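Local coordinates for protein GEO10716p1 (Drosophila melanogaster, PDB 7BTG) that probably removes phosphate from phosphorylated arginine residues, as an arginine phosphatase of the low molecular weight protein tyrosine phosphatase family, at residues L21-L24 with V25-R28; Q54-L57 with K58-L62; M85-S88 with N89-L93; Q141-E144 with S145-F149. The protein carries 1 engineered substitution. One frame throughout, in Å; residues are numbered along the deposited sequence.

Contact 1: L21-L24 with V25-R28; sequences LKHL and VVKR. With PO4 (phosphate ion), chain C.
The closing turn of helix 13-27, the crossover helix of the beta-alpha-beta unit made with strands 2-7 and 34-39, brings Leu-21 onto Val-25 and Leu-24 alongside Arg-28. Val-25 N bonds to Leu-21 O, Lys-27 N runs nearly straight (176°) to His-23 O, and Arg-28 N takes Leu-24 O at 2.7 Å. In Val-25, CG1 stands opposite the carbonyl carbon (chi1 -43°), which sends it back over the previous turn to lie 4.1 Å from Leu-21 CD1. Val-25 CG2, the other methyl, rests 3.4 Å from Lys-22 O. Val-25 and Leu-21 both pack on Trp-33, so a serine in place of Val-25 would probably open a gap beside that indole and take a methyl away from Leu-21 CD1. The chain of Lys-22 heads away from this turn; Lys-22 NZ forms a salt bridge with Glu-18 and a weak bond, 3.2 Å, to O1 of a phosphate ion that His-66 also holds. Leu-21 and Leu-24 rest on Cys-146 and Leu-150 of helix 133-154. Arg-28 is bent at chi2 (79°), and Leu-24 CD2 lies over one guanidinium face, toward its rim, 3.7 Å from Arg-28 NH1.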
loop_
_atom_site.group_PDB
_atom_site.type_symbol
_atom_site.label_atom_id
_atom_site.label_comp_id
_atom_site.label_asym_id
_atom_site.label_seq_id
_atom_site.Cartn_x
_atom_site.Cartn_y
_atom_site.Cartn_z
ATOM N N LEU A 21 -5.937 0.669 5.970
ATOM C CA LEU A 21 -6.986 -0.179 5.429
ATOM C C LEU A 21 -7.414 -1.219 6.449
ATOM O O LEU A 21 -8.596 -1.589 6.511
ATOM C CB LEU A 21 -6.512 -0.863 4.146
ATOM C CG LEU A 21 -7.603 -1.738 3.538
ATOM C CD1 LEU A 21 -8.805 -0.847 3.256
ATOM C CD2 LEU A 21 -7.142 -2.476 2.282
ATOM N N LYS A 22 -6.460 -1.715 7.244
ATOM C CA LYS A 22 -6.807 -2.617 8.337
ATOM C C LYS A 22 -7.812 -1.972 9.288
ATOM O O LYS A 22 -8.769 -2.626 9.721
ATOM C CB LYS A 22 -5.550 -3.046 9.092
ATOM C CG LYS A 22 -5.014 -4.391 8.656
ATOM C CD LYS A 22 -3.614 -4.665 9.206
ATOM C CE LYS A 22 -3.152 -6.062 8.787
ATOM N NZ LYS A 22 -1.905 -6.460 9.485
ATOM N N HIS A 23 -7.616 -0.685 9.608
ATOM C CA HIS A 23 -8.556 0.030 10.464
ATOM C C HIS A 23 -9.912 0.180 9.786
ATOM O O HIS A 23 -10.950 -0.127 10.381
ATOM C CB HIS A 23 -7.999 1.400 10.841
ATOM C CG HIS A 23 -8.870 2.169 11.793
ATOM N ND1 HIS A 23 -9.340 1.634 12.975
ATOM C CD2 HIS A 23 -9.364 3.432 11.731
ATOM C CE1 HIS A 23 -10.081 2.533 13.602
ATOM N NE2 HIS A 23 -10.111 3.632 12.869
ATOM N N LEU A 24 -9.918 0.632 8.532
ATOM C CA LEU A 24 -11.175 0.816 7.820
ATOM C C LEU A 24 -12.024 -0.451 7.829
ATOM O O LEU A 24 -13.237 -0.381 8.067
ATOM C CB LEU A 24 -10.907 1.282 6.388
ATOM C CG LEU A 24 -10.423 2.724 6.247
ATOM C CD1 LEU A 24 -10.088 3.017 4.789
ATOM C CD2 LEU A 24 -11.455 3.741 6.779
ATOM N N VAL A 25 -11.417 -1.621 7.593
ATOM C CA VAL A 25 -12.234 -2.826 7.476
ATOM C C VAL A 25 -12.788 -3.274 8.815
ATOM O O VAL A 25 -13.794 -3.991 8.842
ATOM C CB VAL A 25 -11.502 -4.022 6.832
ATOM C CG1 VAL A 25 -10.682 -3.588 5.628
ATOM C CG2 VAL A 25 -10.684 -4.779 7.857
ATOM N N VAL A 26 -12.165 -2.892 9.932
ATOM C CA VAL A 26 -12.795 -3.193 11.213
ATOM C C VAL A 26 -13.870 -2.154 11.529
ATOM O O VAL A 26 -14.970 -2.506 11.966
ATOM C CB VAL A 26 -11.742 -3.321 12.338
ATOM C CG1 VAL A 26 -10.606 -4.214 11.898
ATOM C CG2 VAL A 26 -11.217 -1.975 12.817
ATOM N N LYS A 27 -13.594 -0.870 11.268
ATOM C CA LYS A 27 -14.594 0.172 11.488
ATOM C C LYS A 27 -15.780 -0.007 10.556
ATOM O O LYS A 27 -16.883 0.463 10.854
ATOM C CB LYS A 27 -13.971 1.558 11.292
ATOM C CG LYS A 27 -14.754 2.716 11.909
ATOM C CD LYS A 27 -14.490 4.058 11.183
ATOM C CE LYS A 27 -15.130 4.097 9.772
ATOM N NZ LYS A 27 -16.645 4.051 9.782
ATOM N N ARG A 28 -15.572 -0.671 9.423
ATOM C CA ARG A 28 -16.664 -1.086 8.555
ATOM C C ARG A 28 -17.118 -2.508 8.826
ATOM O O ARG A 28 -18.060 -2.967 8.173
ATOM C CB ARG A 28 -16.259 -0.982 7.084
ATOM C CG ARG A 28 -16.758 0.255 6.371
ATOM C CD ARG A 28 -15.928 1.484 6.689
ATOM N NE ARG A 28 -15.624 2.194 5.453
ATOM C CZ ARG A 28 -15.257 3.466 5.381
ATOM N NH1 ARG A 28 -15.144 4.201 6.485
ATOM N NH2 ARG A 28 -15.002 3.998 4.196
HETATM P P PO4 C . 1.927 -7.810 9.466
HETATM O O1 PO4 C . 0.597 -8.445 9.816
HETATM O O2 PO4 C . 1.965 -6.356 9.899
HETATM O O3 PO4 C . 3.016 -8.550 10.199
HETATM O O4 PO4 C . 2.172 -8.002 7.973
#

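Contact 2: Q54-L57 with K58-L62; sequences QQLL and KQHGL
Leu-57 O is gripped by two backbone donors at the end of helix 51-58: His-60 N at 2.7 Å and Leu-62 N at 2.9 Å. They come in from opposite faces of the carbonyl plane, each well out of it, so neither follows a lone pair. The second bond, together with the one from Gly-61 N to Lys-58 O at 2.8 Å, makes a Schellman motif, with Gly-61 as its C-prime residue; the positive phi there (79°) favours glycine. One turn earlier the helix pairs normally, Lys-58 N with Gln-54 O and Gln-59 N with Gln-55 O, the latter almost straight at 177°. The two Schellman bonds and the shorter-span bond from His-60 N together satisfy the backbone donors of His-60, Gly-61 and Leu-62 where the regular pattern gives out. Leu-56 O lies near the plane of the His-60 ring, off its edge, 3.3 Å from His-60 CD2. Leu-56 runs alongside that ring, and Leu-56 CD1 also approaches the amide NE2 of Gln-59 at 3.8 Å. Where the chain turns back, Leu-57 CD2 and Leu-62 CD1 meet at 4.0 Å as the two side chains cross at a slant. Leu-57 packs on Met-16 and Leu-62 on Ile-20 of helix 13-27, while Leu-56 leans on Phe-135 and Tyr-139 of helix 133-154, and the ring of His-60 stacks on Tyr-139 of that same helix.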
loop_
_atom_site.group_PDB
_atom_site.type_symbol
_atom_site.label_atom_id
_atom_site.label_comp_id
_atom_site.label_asym_id
_atom_site.label_seq_id
_atom_site.Cartn_x
_atom_site.Cartn_y
_atom_site.Cartn_z
ATOM N N GLN A 54 5.249 5.629 12.177
ATOM C CA GLN A 54 4.577 5.019 13.320
ATOM C C GLN A 54 4.039 6.082 14.268
ATOM O O GLN A 54 3.007 5.875 14.925
ATOM C CB GLN A 54 5.537 4.078 14.053
ATOM C CG GLN A 54 5.898 2.824 13.268
ATOM C CD GLN A 54 6.618 1.775 14.111
ATOM O OE1 GLN A 54 7.844 1.750 14.170
ATOM N NE2 GLN A 54 5.855 0.899 14.757
ATOM N N GLN A 55 4.715 7.227 14.348
ATOM C CA GLN A 55 4.207 8.323 15.160
ATOM C C GLN A 55 2.941 8.901 14.554
ATOM O O GLN A 55 1.897 8.963 15.217
ATOM C CB GLN A 55 5.274 9.404 15.318
ATOM C CG GLN A 55 6.298 9.057 16.390
ATOM C CD GLN A 55 5.650 8.505 17.662
ATOM O OE1 GLN A 55 5.141 9.269 18.490
ATOM N NE2 GLN A 55 5.663 7.169 17.819
ATOM N N LEU A 56 3.010 9.316 13.289
ATOM C CA LEU A 56 1.821 9.824 12.616
ATOM C C LEU A 56 0.664 8.835 12.715
ATOM O O LEU A 56 -0.484 9.232 12.931
ATOM C CB LEU A 56 2.154 10.144 11.161
ATOM C CG LEU A 56 1.029 10.633 10.265
ATOM C CD1 LEU A 56 0.373 11.854 10.882
ATOM C CD2 LEU A 56 1.604 10.971 8.910
ATOM N N LEU A 57 0.954 7.542 12.614
ATOM C CA LEU A 57 -0.094 6.538 12.759
ATOM C C LEU A 57 -0.680 6.535 14.169
ATOM O O LEU A 57 -1.903 6.588 14.336
ATOM C CB LEU A 57 0.455 5.162 12.400
ATOM C CG LEU A 57 0.609 4.938 10.896
ATOM C CD1 LEU A 57 1.383 3.663 10.643
ATOM C CD2 LEU A 57 -0.766 4.877 10.238
ATOM N N LYS A 58 0.177 6.452 15.198
ATOM C CA LYS A 58 -0.301 6.515 16.579
ATOM C C LYS A 58 -1.133 7.764 16.823
ATOM O O LYS A 58 -2.202 7.702 17.441
ATOM C CB LYS A 58 0.874 6.467 17.557
ATOM C CG LYS A 58 0.604 7.213 18.877
ATOM C CD LYS A 58 1.753 7.132 19.863
ATOM C CE LYS A 58 1.617 5.929 20.789
ATOM N NZ LYS A 58 2.736 5.896 21.777
ATOM N N GLN A 59 -0.665 8.906 16.340
ATOM C CA GLN A 59 -1.439 10.129 16.422
ATOM C C GLN A 59 -2.827 9.998 15.790
ATOM O O GLN A 59 -3.684 10.852 16.041
ATOM C CB GLN A 59 -0.612 11.240 15.776
ATOM C CG GLN A 59 -1.351 12.448 15.280
ATOM C CD GLN A 59 -0.419 13.410 14.594
ATOM O OE1 GLN A 59 0.762 13.487 14.940
ATOM N NE2 GLN A 59 -0.928 14.133 13.602
ATOM N N HIS A 60 -3.089 8.940 15.013
ATOM C CA HIS A 60 -4.418 8.669 14.476
ATOM C C HIS A 60 -5.018 7.386 15.033
ATOM O O HIS A 60 -5.947 6.830 14.437
ATOM C CB HIS A 60 -4.381 8.609 12.951
ATOM C CG HIS A 60 -4.313 9.951 12.304
ATOM N ND1 HIS A 60 -5.438 10.668 11.963
ATOM C CD2 HIS A 60 -3.253 10.719 11.949
ATOM C CE1 HIS A 60 -5.077 11.811 11.405
ATOM N NE2 HIS A 60 -3.757 11.870 11.389
ATOM N N GLY A 61 -4.506 6.903 16.161
ATOM C CA GLY A 61 -5.048 5.724 16.795
ATOM C C GLY A 61 -4.626 4.419 16.176
ATOM O O GLY A 61 -5.149 3.366 16.564
ATOM N N LEU A 62 -3.690 4.451 15.235
ATOM C CA LEU A 62 -3.240 3.269 14.525
ATOM C C LEU A 62 -1.831 2.909 14.957
ATOM O O LEU A 62 -1.044 3.773 15.356
ATOM C CB LEU A 62 -3.253 3.511 13.021
ATOM C CG LEU A 62 -4.626 3.890 12.528
ATOM C CD1 LEU A 62 -4.580 4.096 11.025
ATOM C CD2 LEU A 62 -5.580 2.780 12.939
#

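Contact 3: M85-S88 with N89-L93; sequences MDNS and NLLEL
Asn-89, in the first turn of helix 87-99, folds its side chain back onto Met-85 and Asp-86, where the chain leaves strand 81-84. From the backbone outward, Asn-89 CB lies 3.6 Å from Asp-86 O, and Asn-89 CG, opposite the carbonyl carbon (chi1 -53°), comes to within 3.5 Å of Asp-86 CB. At the tip the amide splits its work. Asn-89 OD1 receives Met-85 N at 3.2 Å, in the amide plane and on a lone pair, and more weakly Asp-86 N at 3.3 Å. Asn-89 ND2 donates to a water at 2.9 Å, and that water also bonds Ser-88 OG at 2.8 Å. In the backbone, Leu-90 N to Asp-86 O and Leu-91 N to Asn-87 O start the helix. A leucine at Asn-89 would probably leave Met-85 N without this acceptor and the water without the amide N-H. Asp-86 holds the N-cap position but spends its carboxylate on a salt bridge to Arg-13, whose place in the sequence fits the P-loop arginine of this family. Glu-92 likewise pairs with Arg-41. With both ends of the amide engaged, its rotation is probably fixed, and this neutral group probably adds little charge beside the Asp-86 to Arg-13 salt bridge.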
loop_
_atom_site.group_PDB
_atom_site.type_symbol
_atom_site.label_atom_id
_atom_site.label_comp_id
_atom_site.label_asym_id
_atom_site.label_seq_id
_atom_site.Cartn_x
_atom_site.Cartn_y
_atom_site.Cartn_z
ATOM N N MET A 85 2.465 2.598 -5.148
ATOM C CA MET A 85 2.366 4.017 -4.814
ATOM C C MET A 85 2.773 4.909 -5.976
ATOM O O MET A 85 2.235 6.019 -6.118
ATOM C CB MET A 85 3.245 4.337 -3.599
ATOM C CG MET A 85 2.973 3.444 -2.429
ATOM S SD MET A 85 1.301 3.762 -1.722
ATOM C CE MET A 85 0.963 2.131 -1.071
ATOM N N ASP A 86 3.677 4.395 -6.815
ATOM C CA ASP A 86 4.463 5.068 -7.844
ATOM C C ASP A 86 4.241 4.404 -9.190
ATOM O O ASP A 86 3.990 3.198 -9.273
ATOM C CB ASP A 86 5.989 4.941 -7.588
ATOM C CG ASP A 86 6.483 5.948 -6.662
ATOM O OD1 ASP A 86 5.935 7.067 -6.738
ATOM O OD2 ASP A 86 7.390 5.631 -5.865
ATOM N N ASN A 87 4.482 5.162 -10.252
ATOM C CA ASN A 87 4.528 4.501 -11.543
ATOM C C ASN A 87 5.814 3.705 -11.693
ATOM O O ASN A 87 5.841 2.692 -12.400
ATOM C CB ASN A 87 4.367 5.511 -12.664
ATOM C CG ASN A 87 3.942 4.853 -13.950
ATOM O OD1 ASN A 87 4.680 4.852 -14.946
ATOM N ND2 ASN A 87 2.756 4.253 -13.932
ATOM N N SER A 88 6.874 4.115 -10.997
ATOM C CA SER A 88 8.049 3.266 -10.879
ATOM C C SER A 88 7.689 1.909 -10.283
ATOM O O SER A 88 8.002 0.864 -10.870
ATOM C CB SER A 88 9.121 3.950 -10.035
ATOM O OG SER A 88 10.082 2.996 -9.601
ATOM N N ASN A 89 7.071 1.911 -9.087
ATOM C CA ASN A 89 6.618 0.664 -8.473
ATOM C C ASN A 89 5.767 -0.122 -9.452
ATOM O O ASN A 89 5.956 -1.328 -9.629
ATOM C CB ASN A 89 5.769 0.891 -7.209
ATOM C CG ASN A 89 6.406 1.788 -6.153
ATOM O OD1 ASN A 89 5.675 2.320 -5.302
ATOM N ND2 ASN A 89 7.729 1.937 -6.159
ATOM N N LEU A 90 4.784 0.552 -10.064
ATOM C CA LEU A 90 3.851 -0.125 -10.960
ATOM C C LEU A 90 4.593 -0.854 -12.074
ATOM O O LEU A 90 4.335 -2.032 -12.332
ATOM C CB LEU A 90 2.856 0.879 -11.553
ATOM C CG LEU A 90 1.686 0.324 -12.364
ATOM C CD1 LEU A 90 0.819 -0.538 -11.497
ATOM C CD2 LEU A 90 0.851 1.495 -12.953
ATOM N N LEU A 91 5.528 -0.167 -12.734
ATOM C CA LEU A 91 6.246 -0.772 -13.854
ATOM C C LEU A 91 7.074 -1.965 -13.405
ATOM O O LEU A 91 7.142 -2.973 -14.116
ATOM C CB LEU A 91 7.148 0.252 -14.545
ATOM C CG LEU A 91 6.452 1.337 -15.349
ATOM C CD1 LEU A 91 7.423 1.923 -16.349
ATOM C CD2 LEU A 91 5.241 0.772 -16.043
ATOM N N GLU A 92 7.718 -1.869 -12.234
ATOM C CA GLU A 92 8.500 -3.002 -11.767
ATOM C C GLU A 92 7.588 -4.167 -11.427
ATOM O O GLU A 92 7.943 -5.328 -11.670
ATOM C CB GLU A 92 9.354 -2.618 -10.558
ATOM C CG GLU A 92 10.333 -1.484 -10.838
ATOM C CD GLU A 92 11.300 -1.214 -9.689
ATOM O OE1 GLU A 92 11.336 -1.993 -8.719
ATOM O OE2 GLU A 92 12.053 -0.228 -9.785
ATOM N N LEU A 93 6.393 -3.872 -10.883
ATOM C CA LEU A 93 5.474 -4.951 -10.533
ATOM C C LEU A 93 4.857 -5.560 -11.777
ATOM O O LEU A 93 4.567 -6.762 -11.804
ATOM C CB LEU A 93 4.371 -4.448 -9.607
ATOM C CG LEU A 93 4.653 -4.115 -8.147
ATOM C CD1 LEU A 93 3.478 -3.341 -7.564
ATOM C CD2 LEU A 93 4.909 -5.381 -7.324
HETATM O O HOH W 1 10.113 1.035 -7.547
#

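Contact 4: Q141-E144 with S145-F149; sequences QILE and SCERF
Glu-144 and Arg-148 form a salt bridge one turn apart. In Glu-144, CG is anti to the backbone N (chi1 -177°) and the next bond is extended too, which carries the carboxylate out from the helix, where Arg-148 leans back a turn to meet it. That arginine starts out opposite its own carbonyl carbon and runs extended as far as NE, and it is NE, not the terminal NH1 or NH2, that makes the bond: Arg-148 NE to Glu-144 OE2, 3.0 Å and 171°. The oxygen uses its anti lone pair and lies in the guanidinium plane, at the edge, while the carboxylate is turned 66° out of that plane. The same OE2 also pairs with Arg-117, so one oxygen faces two positive groups, which would probably favour the ionised carboxylate.

This is the long C-terminal helix 133-154, which packs with helix 13-27 in an alpha/beta fold built around a parallel sheet of strand order 2-1-3-4. Its apolar flank sets Ile-142 on Ala-17 and Ile-20, and Cys-146 on Leu-24, while Gln-141 sends NE2 to the carbonyl oxygens of Asp-120 and Ile-122. Within the helix Ile-142 CG2 stands 4.2 Å from Cys-146 SG. Ser-145 is buried, and its OG sits opposite the carbonyl carbon, beside the backbone N, which turns the hydroxyl back over the previous turn to Gln-141 O. That oxygen already accepts Ser-145 N at 3.0 Å; the modelled hydroxyl bond to it is so short that its length is doubtful.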
loop_
_atom_site.group_PDB
_atom_site.type_symbol
_atom_site.label_atom_id
_atom_site.label_comp_id
_atom_site.label_asym_id
_atom_site.label_seq_id
_atom_site.Cartn_x
_atom_site.Cartn_y
_atom_site.Cartn_z
ATOM N N GLN A 141 -3.410 11.182 0.985
ATOM C CA GLN A 141 -3.611 10.484 -0.285
ATOM C C GLN A 141 -3.969 9.022 -0.065
ATOM O O GLN A 141 -4.825 8.473 -0.767
ATOM C CB GLN A 141 -2.360 10.563 -1.157
ATOM C CG GLN A 141 -2.212 11.770 -2.047
ATOM C CD GLN A 141 -0.773 11.912 -2.566
ATOM O OE1 GLN A 141 0.174 11.885 -1.792
ATOM N NE2 GLN A 141 -0.616 12.045 -3.880
ATOM N N ILE A 142 -3.312 8.368 0.888
ATOM C CA ILE A 142 -3.572 6.951 1.105
ATOM C C ILE A 142 -4.959 6.758 1.707
ATOM O O ILE A 142 -5.697 5.838 1.331
ATOM C CB ILE A 142 -2.467 6.329 1.984
ATOM C CG1 ILE A 142 -1.133 6.240 1.226
ATOM C CG2 ILE A 142 -2.869 4.950 2.422
ATOM C CD1 ILE A 142 0.093 6.050 2.145
ATOM N N LEU A 143 -5.338 7.629 2.640
ATOM C CA LEU A 143 -6.647 7.520 3.272
ATOM C C LEU A 143 -7.771 7.698 2.251
ATOM O O LEU A 143 -8.667 6.856 2.155
ATOM C CB LEU A 143 -6.764 8.549 4.394
ATOM C CG LEU A 143 -8.080 8.569 5.162
ATOM C CD1 LEU A 143 -8.417 7.167 5.642
ATOM C CD2 LEU A 143 -7.934 9.522 6.320
ATOM N N GLU A 144 -7.730 8.775 1.455
ATOM C CA GLU A 144 -8.788 8.951 0.467
ATOM C C GLU A 144 -8.792 7.799 -0.521
ATOM O O GLU A 144 -9.864 7.269 -0.854
ATOM C CB GLU A 144 -8.652 10.278 -0.279
ATOM C CG GLU A 144 -9.808 10.505 -1.273
ATOM C CD GLU A 144 -9.730 11.844 -2.004
ATOM O OE1 GLU A 144 -8.892 12.692 -1.616
ATOM O OE2 GLU A 144 -10.514 12.050 -2.966
ATOM N N SER A 145 -7.594 7.383 -0.972
ATOM C CA SER A 145 -7.479 6.292 -1.936
ATOM C C SER A 145 -8.147 5.032 -1.417
ATOM O O SER A 145 -8.925 4.395 -2.132
ATOM C CB SER A 145 -6.003 6.001 -2.253
ATOM O OG SER A 145 -5.329 7.123 -2.783
ATOM N N CYS A 146 -7.832 4.633 -0.181
ATOM C CA CYS A 146 -8.477 3.452 0.383
ATOM C C CYS A 146 -9.988 3.651 0.513
ATOM O O CYS A 146 -10.769 2.710 0.328
ATOM C CB CYS A 146 -7.885 3.118 1.757
ATOM S SG CYS A 146 -6.193 2.494 1.775
ATOM N N GLU A 147 -10.417 4.858 0.878
ATOM C CA GLU A 147 -11.848 5.100 1.039
ATOM C C GLU A 147 -12.591 4.918 -0.276
ATOM O O GLU A 147 -13.581 4.183 -0.343
ATOM C CB GLU A 147 -12.080 6.496 1.588
ATOM C CG GLU A 147 -11.437 6.687 2.915
ATOM C CD GLU A 147 -12.235 7.553 3.814
ATOM O OE1 GLU A 147 -13.428 7.251 4.011
ATOM O OE2 GLU A 147 -11.667 8.551 4.299
ATOM N N ARG A 148 -12.123 5.571 -1.340
ATOM C CA ARG A 148 -12.821 5.416 -2.612
ATOM C C ARG A 148 -12.705 3.997 -3.139
ATOM O O ARG A 148 -13.641 3.499 -3.770
ATOM C CB ARG A 148 -12.305 6.439 -3.623
ATOM C CG ARG A 148 -12.541 7.843 -3.126
ATOM C CD ARG A 148 -12.561 8.869 -4.202
ATOM N NE ARG A 148 -12.760 10.190 -3.616
ATOM C CZ ARG A 148 -13.951 10.722 -3.346
ATOM N NH1 ARG A 148 -15.057 10.052 -3.617
ATOM N NH2 ARG A 148 -14.034 11.928 -2.805
ATOM N N PHE A 149 -11.595 3.316 -2.855
ATOM C CA PHE A 149 -11.459 1.929 -3.282
ATOM C C PHE A 149 -12.517 1.041 -2.637
ATOM O O PHE A 149 -13.112 0.184 -3.302
ATOM C CB PHE A 149 -10.059 1.403 -2.964
ATOM C CG PHE A 149 -9.962 -0.103 -3.011
ATOM C CD1 PHE A 149 -9.782 -0.838 -1.850
ATOM C CD2 PHE A 149 -10.089 -0.776 -4.201
ATOM C CE1 PHE A 149 -9.692 -2.212 -1.877
ATOM C CE2 PHE A 149 -10.013 -2.163 -4.243
ATOM C CZ PHE A 149 -9.818 -2.878 -3.077
#

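Overall arrangement
From the N terminus the four contacts follow in series, each within or at an end of one helix; none nests in or crosses another. Contact 1 ends helix 13-27 and contact 2 ends helix 51-58, and the two touch where His-23 CB meets Leu-62 CD2 at 3.5 Å. Contact 3 joins strand 81-84 to the start of helix 87-99 across the chain's centre, its own centre about 25 Å from that of contact 1. Contact 4, in helix 133-154, returns to contact 1: Leu-24 CD1 lies 3.7 Å from Cys-146 CB, joining the C-terminal helix to the first crossover helix. Contact 3 touches none of the others; its nearest atoms are about 5 Å from contact 4.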